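Local coordinates for protein Thiosulfate:glutathione sulfurtransferase (Saccharomyces cerevisiae, PDB 3D1P) that transfers sulfur from thiosulfate to glutathione in mitochondria, yielding S-sulfanylglutathione, a central intermediate of hydrogen sulfide metabolism, and sulfite, at residues V55-S60 against N127-H132; R66-A71 against K81-P86; L94-A99 against E106-A111. All blocks are in the same frame, centred on the assembly; numbering follows the deposited sequence. Where two conformers were deposited one is given.

Overall arrangement
From the N terminus, the chain passes strand 41-45 and helix 49-54 and reaches residues 55-60, which meet 127-132 on the last helix; interaction 1 thus closes the longest loop of the three. Within that loop lie the other two contacts, one after the other. Interaction 2 closes first, folding 66-71 against the end of helix 76-83; interaction 3 then packs strand 93-97 on helix 102-112. Interactions 1 and 3 touch, with a probable hydrogen bond from Asn-127 N to Ala-99 O (2.9 Å); 2 and 3 touch at Pro-69 O and Val-110 CG2, whereas 1 and 2 stay about 7 Å apart at their nearest atoms. Interaction 3 ties the central parallel sheet to a helix; interactions 1 and 2 fasten loops to helices.

Interaction 1 of 3, residues V55-S60 against N127-H132; sequences VHIPAS and NDWVSH
Ile-57 lays its CG1 and CD1 over one face of the Trp-129 indole, a CH-pi contact in the rhodanese fold that joins the loop between helix 49-54 and strand 61-62 to helix 125-131 near the end of the chain. CG1 stands 3.8 Å from the centroid of the five-membered ring and only 16° off its normal, while CD1 reaches further across the bicycle, 3.9 Å from Trp-129 CD2. Isoleucine suits the place because its longer arm lays two successive carbons, CG1 and CD1, along a broad flat surface. The tryptophan is swung out to meet them by a first torsion that sets CG opposite the backbone N (chi1 -175°). Beside this pair, Val-55 CG1 meets Val-130 CG2 at 4.2 Å, a looser apolar touch nearer the surface.

The indole also has a polar tie to the loop: a water accepts from Trp-129 NE1 and donates to the carbonyl O of His-56, so the one N-H of the ring is satisfied although the residue is buried. Replacing Trp-129 with an alanine would probably open a gap over Ile-57 and leave this water without its ring donor. Outward from here, Met-30 and Val-34 of helix 27-36 touch the indole, and Phe-27 meets it with ring planes at about 60°. Val-34 also touches Ile-57, as does Leu-43 of strand 41-45, so Val-34 is shared by both partners. The loop itself is shaped by a type II beta turn from Ile-57 to Ser-60, whose carbonyl O at Ile-57 takes two donors from Ser-60: the backbone N at 3.1 Å and OG at 2.7 Å, the latter in the carbonyl plane on a lone pair.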
# COMPACT_ATOMS: atom_id res chain seq x y z
N VAL A 55 -2.80 13.66 2.31
CA VAL A 55 -1.51 13.58 1.61
C VAL A 55 -1.30 12.12 1.22
O VAL A 55 -1.70 11.24 1.96
CB VAL A 55 -0.31 14.21 2.45
CG1 VAL A 55 1.02 13.53 2.15
CG2 VAL A 55 -0.16 15.79 2.38
N HIS A 56 -0.69 11.83 0.06
CA HIS A 56 -0.45 10.44 -0.29
C HIS A 56 0.77 10.40 -1.19
O HIS A 56 1.22 11.42 -1.73
CB HIS A 56 -1.66 9.77 -0.87
CG HIS A 56 -2.19 10.42 -2.07
ND1 HIS A 56 -3.31 11.22 -2.01
CD2 HIS A 56 -1.80 10.38 -3.36
CE1 HIS A 56 -3.60 11.64 -3.23
NE2 HIS A 56 -2.70 11.15 -4.07
N ILE A 57 1.35 9.22 -1.33
CA ILE A 57 2.46 9.05 -2.25
C ILE A 57 1.91 9.05 -3.68
O ILE A 57 0.98 8.30 -3.98
CB ILE A 57 3.27 7.80 -1.95
CG1 ILE A 57 3.82 7.88 -0.53
CG2 ILE A 57 4.38 7.62 -2.99
CD1 ILE A 57 4.63 6.67 -0.12
N PRO A 58 2.47 9.84 -4.61
CA PRO A 58 1.96 9.81 -5.97
C PRO A 58 2.01 8.40 -6.55
O PRO A 58 2.96 7.68 -6.37
CB PRO A 58 2.90 10.79 -6.70
CG PRO A 58 3.34 11.71 -5.69
CD PRO A 58 3.51 10.85 -4.44
N ALA A 59 0.97 8.08 -7.27
CA ALA A 59 0.84 6.81 -7.97
C ALA A 59 0.49 5.64 -7.07
O ALA A 59 0.25 4.54 -7.55
CB ALA A 59 2.10 6.49 -8.85
N SER A 60 0.37 5.87 -5.77
CA SER A 60 -0.15 4.84 -4.90
C SER A 60 -1.62 4.63 -5.17
O SER A 60 -2.28 5.49 -5.78
CB SER A 60 0.07 5.21 -3.45
OG SER A 60 -0.64 6.40 -3.07
N ASN A 127 3.14 8.24 8.43
CA ASN A 127 3.72 9.06 9.47
C ASN A 127 5.21 9.21 9.23
O ASN A 127 5.77 10.29 9.36
CB ASN A 127 3.48 8.45 10.86
CG ASN A 127 2.05 8.55 11.32
OD1 ASN A 127 1.15 9.01 10.62
ND2 ASN A 127 1.83 8.06 12.56
N ASP A 128 5.87 8.10 8.89
CA ASP A 128 7.29 8.12 8.57
C ASP A 128 7.56 8.97 7.34
O ASP A 128 8.50 9.79 7.31
CB ASP A 128 7.77 6.69 8.40
CG ASP A 128 9.24 6.58 8.04
OD1 ASP A 128 10.05 6.26 8.95
OD2 ASP A 128 9.56 6.77 6.85
N TRP A 129 6.74 8.81 6.31
CA TRP A 129 6.94 9.52 5.06
C TRP A 129 6.92 11.03 5.32
O TRP A 129 7.84 11.77 4.93
CB TRP A 129 5.86 9.11 4.07
CG TRP A 129 6.01 9.70 2.69
CD1 TRP A 129 5.25 10.68 2.14
CD2 TRP A 129 6.92 9.26 1.65
NE1 TRP A 129 5.62 10.89 0.83
CE2 TRP A 129 6.65 10.04 0.51
CE3 TRP A 129 7.92 8.27 1.57
CZ2 TRP A 129 7.37 9.88 -0.69
CZ3 TRP A 129 8.64 8.13 0.41
CH2 TRP A 129 8.34 8.93 -0.71
N VAL A 130 5.87 11.50 6.00
CA VAL A 130 5.73 12.92 6.27
C VAL A 130 6.79 13.38 7.28
O VAL A 130 7.33 14.49 7.15
CB VAL A 130 4.31 13.23 6.73
CG1 VAL A 130 4.16 14.67 7.26
CG2 VAL A 130 3.35 12.97 5.58
N SER A 131 7.13 12.59 8.28
CA SER A 131 8.16 12.97 9.23
C SER A 131 9.47 13.32 8.55
O SER A 131 10.20 14.21 9.01
CB SER A 131 8.43 11.84 10.24
OG SER A 131 7.38 11.70 11.18
N HIS A 132 9.80 12.58 7.49
CA HIS A 132 11.05 12.75 6.77
C HIS A 132 10.92 13.71 5.59
O HIS A 132 11.89 13.89 4.86
CB HIS A 132 11.57 11.40 6.27
CG HIS A 132 11.98 10.47 7.35
ND1 HIS A 132 11.12 9.59 7.93
CD2 HIS A 132 13.18 10.24 7.93
CE1 HIS A 132 11.75 8.88 8.84
NE2 HIS A 132 13.00 9.27 8.89
O HOH W 1 3.79 12.40 -0.96

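Interaction 2 of 3, residues R66-A71 against K81-P86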
# COMPACT_ATOMS: atom_id res chain seq x y z
N ARG A 66 -9.89 -0.13 7.25
CA ARG A 66 -10.97 0.01 8.22
C ARG A 66 -12.35 -0.22 7.59
O ARG A 66 -13.19 -0.91 8.15
CB ARG A 66 -10.92 1.39 8.88
CG ARG A 66 -10.02 1.46 10.10
CD ARG A 66 -9.92 2.88 10.63
NE ARG A 66 -11.17 3.32 11.25
CZ ARG A 66 -11.60 2.91 12.44
NH1 ARG A 66 -10.88 2.05 13.15
NH2 ARG A 66 -12.75 3.36 12.93
N SER A 67 -12.57 0.38 6.42
CA SER A 67 -13.84 0.29 5.74
C SER A 67 -13.94 -0.85 4.73
O SER A 67 -15.06 -1.17 4.33
CB SER A 67 -14.25 1.62 5.17
OG SER A 67 -13.26 2.12 4.31
N HIS A 68 -12.82 -1.47 4.36
CA HIS A 68 -12.81 -2.59 3.45
C HIS A 68 -11.75 -3.61 3.90
O HIS A 68 -10.81 -3.90 3.14
CB HIS A 68 -12.56 -2.15 2.00
CG HIS A 68 -13.59 -1.24 1.49
ND1 HIS A 68 -14.78 -1.70 0.98
CD2 HIS A 68 -13.65 0.10 1.42
CE1 HIS A 68 -15.51 -0.68 0.58
NE2 HIS A 68 -14.86 0.43 0.86
N PRO A 69 -11.87 -4.19 5.09
CA PRO A 69 -10.80 -5.06 5.59
C PRO A 69 -10.60 -6.32 4.78
O PRO A 69 -9.51 -6.93 4.80
CB PRO A 69 -11.23 -5.35 7.03
CG PRO A 69 -12.73 -5.18 7.00
CD PRO A 69 -12.95 -3.99 6.08
N ASP A 70 -11.66 -6.77 4.13
CA ASP A 70 -11.67 -7.93 3.24
C ASP A 70 -11.29 -7.65 1.82
O ASP A 70 -11.36 -8.55 1.01
CB ASP A 70 -13.11 -8.55 3.20
CG ASP A 70 -14.19 -7.53 2.75
OD1 ASP A 70 -14.03 -6.23 2.91
OD2 ASP A 70 -15.27 -8.06 2.32
N ALA A 71 -10.90 -6.42 1.49
CA ALA A 71 -10.69 -6.07 0.11
C ALA A 71 -9.76 -7.06 -0.59
O ALA A 71 -10.06 -7.50 -1.69
CB ALA A 71 -10.09 -4.67 -0.02
N LYS A 81 -16.10 -3.44 -7.72
CA LYS A 81 -17.36 -2.90 -7.25
C LYS A 81 -17.25 -2.27 -5.87
O LYS A 81 -17.88 -1.23 -5.61
CB LYS A 81 -18.43 -3.98 -7.27
CG LYS A 81 -18.80 -4.41 -8.66
CD LYS A 81 -19.73 -5.62 -8.56
CE LYS A 81 -20.23 -6.07 -9.89
NZ LYS A 81 -20.84 -7.41 -9.77
N GLN A 82 -16.50 -2.90 -4.97
CA GLN A 82 -16.41 -2.41 -3.62
C GLN A 82 -15.45 -1.24 -3.47
O GLN A 82 -15.73 -0.31 -2.71
CB GLN A 82 -16.03 -3.56 -2.69
CG GLN A 82 -17.14 -4.68 -2.64
CD GLN A 82 -18.58 -4.26 -2.19
OE1 GLN A 82 -18.68 -3.36 -1.38
NE2 GLN A 82 -19.67 -4.93 -2.70
N ILE A 83 -14.30 -1.30 -4.14
CA ILE A 83 -13.23 -0.33 -3.95
C ILE A 83 -13.24 0.75 -5.00
O ILE A 83 -12.80 1.85 -4.72
CB ILE A 83 -11.86 -1.06 -3.94
CG1 ILE A 83 -11.89 -2.25 -2.98
CG2 ILE A 83 -10.71 -0.11 -3.56
CD1 ILE A 83 -12.22 -1.95 -1.55
N GLY A 84 -13.72 0.46 -6.19
CA GLY A 84 -13.79 1.44 -7.26
C GLY A 84 -12.59 1.54 -8.17
O GLY A 84 -12.57 2.42 -9.03
N ILE A 85 -11.60 0.68 -7.96
CA ILE A 85 -10.42 0.58 -8.77
C ILE A 85 -10.18 -0.90 -9.04
O ILE A 85 -10.69 -1.76 -8.34
CB ILE A 85 -9.19 1.22 -8.09
CG1 ILE A 85 -8.83 0.48 -6.80
CG2 ILE A 85 -9.45 2.69 -7.91
CD1 ILE A 85 -7.50 0.96 -6.19
N PRO A 86 -9.36 -1.23 -10.05
CA PRO A 86 -9.09 -2.63 -10.36
C PRO A 86 -8.29 -3.30 -9.26
O PRO A 86 -7.43 -2.70 -8.60
CB PRO A 86 -8.27 -2.58 -11.67
CG PRO A 86 -8.65 -1.27 -12.25
CD PRO A 86 -8.78 -0.35 -11.07
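His-68 and Ile-83 carry this contact, the methyl CD1 of the isoleucine lying against one face of the imidazole. From His-68 CB outward, CB itself is 3.6 Å from Ile-83 CD1, and CG comes closer still, at 3.4 Å. The methyl therefore sits toward the rim of the ring rather than over its middle, 3.7 Å from the centroid and 25° off the normal. ND1 and CD2 still touch the same methyl; further out, CE1 approaches the backbone O of Gln-82 at 3.3 Å and NE2 less closely, beside the last turn of the helix. An imidazole suits this half-covered place, its flat face receiving a methyl while its CE1 end comes near a backbone carbonyl. Ile-83 brings the methyl there through a bend at chi2 (-58°), which turns CD1 out of an extended course. Ala-71 CB, a single methyl, meets the same CD1 at 3.8 Å, and the type I beta turn from His-68 to Ala-71 puts both residues on it. The contact thus fastens the loop after strand 61-62 to the C-terminal end of helix 76-83, where Phe-79 of that helix also touches Ala-71, and Val-63 touches it from the loop.

Interaction 3 of 3, residues L94-A99 against E106-A111; sequences LIFYCA and EAQKVA
Phe-96 on strand 93-97 faces Gln-108 on helix 102-112, their CA atoms 6.0 Å apart, the closest CA pair across the two segments. The axes of the short segments come within 8.0 Å, and their directions differ by 147°, so the helix runs back roughly antiparallel to the strand, as the helix of a right-handed beta-alpha-beta unit in a parallel sheet does.

The ring of Phe-96 carries the contact between them. It turns its face to the helix backbone: Gln-108 CA lies over the ring centre, 3.8 Å from the centroid and 10° off the normal, a CH-pi contact with the main chain itself. Around that point the neighbouring helix residues touch different parts of the ring. Ala-107 CB meets CD1 at 3.8 Å, Gln-108 CB meets CD2 at 3.7 Å, and Ala-111 CB, one turn on from Ala-107, closes on CZ at 3.4 Å, a tight fit. Alanine suits both places, since a methyl lets the helix come down on the ring where a longer chain would hold it off. From its side chain Gln-108 lends CB and CG. With CG opposite the backbone N (chi1 -176°) and a bend at chi2, its amide is led away from the ring, and OE1 is hydrogen-bonded to Thr-119 OG1, which gives the amide oxygen a partner in a buried setting.

Phe-96 packs two residues before Cys-98, which forms the persulfide intermediate, consistent with a firmly held strand leading into the active-site loop. Leu-94 and Phe-96 pair by backbone hydrogen bonds with strand 119-121 through Ser-120, Ile-95 pairs with strand 41-45 through Val-42 and Val-44, and the ring of Phe-72 meets that of Phe-96 edge-to-face. Helix 102-112 packs on the side of the sheet toward which Phe-96 points.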
# COMPACT_ATOMS: atom_id res chain seq x y z
N LEU A 94 3.36 -5.89 -3.95
CA LEU A 94 2.47 -4.93 -3.29
C LEU A 94 3.12 -4.53 -1.96
O LEU A 94 3.47 -5.40 -1.16
CB LEU A 94 1.11 -5.55 -2.99
CG LEU A 94 0.08 -5.47 -4.13
CD1 LEU A 94 0.56 -6.20 -5.42
CD2 LEU A 94 -1.25 -6.01 -3.64
N ILE A 95 3.28 -3.23 -1.76
CA ILE A 95 3.91 -2.67 -0.57
C ILE A 95 2.83 -2.00 0.27
O ILE A 95 2.23 -1.04 -0.18
CB ILE A 95 5.00 -1.66 -0.91
CG1 ILE A 95 6.01 -2.24 -1.89
CG2 ILE A 95 5.68 -1.18 0.38
CD1 ILE A 95 7.10 -1.24 -2.34
N PHE A 96 2.58 -2.52 1.47
CA PHE A 96 1.46 -2.09 2.27
C PHE A 96 1.87 -1.11 3.37
O PHE A 96 2.90 -1.30 4.04
CB PHE A 96 0.84 -3.29 2.98
CG PHE A 96 0.13 -4.20 2.05
CD1 PHE A 96 -1.23 -4.05 1.81
CD2 PHE A 96 0.82 -5.19 1.35
CE1 PHE A 96 -1.87 -4.89 0.91
CE2 PHE A 96 0.17 -6.01 0.43
CZ PHE A 96 -1.17 -5.83 0.21
N TYR A 97 1.03 -0.11 3.61
CA TYR A 97 1.26 0.84 4.71
C TYR A 97 -0.05 1.57 5.00
O TYR A 97 -0.99 1.58 4.20
CB TYR A 97 2.37 1.83 4.36
CG TYR A 97 2.17 2.56 3.06
CD1 TYR A 97 1.51 3.78 3.02
CD2 TYR A 97 2.64 2.05 1.85
CE1 TYR A 97 1.32 4.45 1.85
CE2 TYR A 97 2.44 2.70 0.66
CZ TYR A 97 1.79 3.92 0.64
OH TYR A 97 1.62 4.57 -0.55
N CYS A 98 -0.05 2.24 6.15
CA CYS A 98 -1.17 3.09 6.55
C CYS A 98 -0.60 4.43 7.07
O CYS A 98 0.12 5.10 6.33
CB CYS A 98 -2.14 2.35 7.51
SG CYS A 98 -1.37 1.73 9.02
N ALA A 99 -0.95 4.79 8.32
CA ALA A 99 -0.41 6.00 8.98
C ALA A 99 0.73 5.57 9.91
O ALA A 99 1.86 5.96 9.69
CB ALA A 99 -1.50 6.74 9.71
N GLU A 106 -2.00 -5.50 8.84
CA GLU A 106 -3.21 -6.34 8.76
C GLU A 106 -3.57 -6.62 7.31
O GLU A 106 -3.94 -7.73 6.93
CB GLU A 106 -4.41 -5.68 9.46
CG GLU A 106 -4.29 -5.65 10.97
CD GLU A 106 -4.02 -7.06 11.56
OE1 GLU A 106 -4.76 -8.00 11.22
OE2 GLU A 106 -3.04 -7.25 12.31
N ALA A 107 -3.55 -5.57 6.50
CA ALA A 107 -3.89 -5.72 5.08
C ALA A 107 -2.91 -6.60 4.36
O ALA A 107 -3.30 -7.43 3.51
CB ALA A 107 -3.98 -4.34 4.43
N GLN A 108 -1.63 -6.50 4.69
CA GLN A 108 -0.61 -7.37 4.09
C GLN A 108 -0.95 -8.83 4.38
O GLN A 108 -0.79 -9.69 3.51
CB GLN A 108 0.78 -7.01 4.61
CG GLN A 108 1.90 -7.80 3.98
CD GLN A 108 2.18 -9.21 4.56
OE1 GLN A 108 2.73 -10.10 3.84
NE2 GLN A 108 1.82 -9.44 5.78
N LYS A 109 -1.41 -9.12 5.58
CA LYS A 109 -1.76 -10.49 5.94
C LYS A 109 -2.93 -10.99 5.13
O LYS A 109 -2.97 -12.16 4.73
CB LYS A 109 -2.05 -10.59 7.43
CG LYS A 109 -0.79 -10.55 8.27
CD LYS A 109 -1.02 -10.45 9.77
CE LYS A 109 0.29 -10.61 10.54
NZ LYS A 109 0.29 -10.19 11.98
N VAL A 110 -3.94 -10.13 4.91
CA VAL A 110 -5.06 -10.53 4.06
C VAL A 110 -4.56 -10.87 2.66
O VAL A 110 -4.89 -11.91 2.10
CB VAL A 110 -6.15 -9.44 4.01
CG1 VAL A 110 -7.28 -9.87 3.06
CG2 VAL A 110 -6.70 -9.13 5.40
N ALA A 111 -3.76 -9.98 2.08
CA ALA A 111 -3.31 -10.21 0.72
C ALA A 111 -2.45 -11.48 0.60
O ALA A 111 -2.64 -12.30 -0.30
CB ALA A 111 -2.52 -8.97 0.21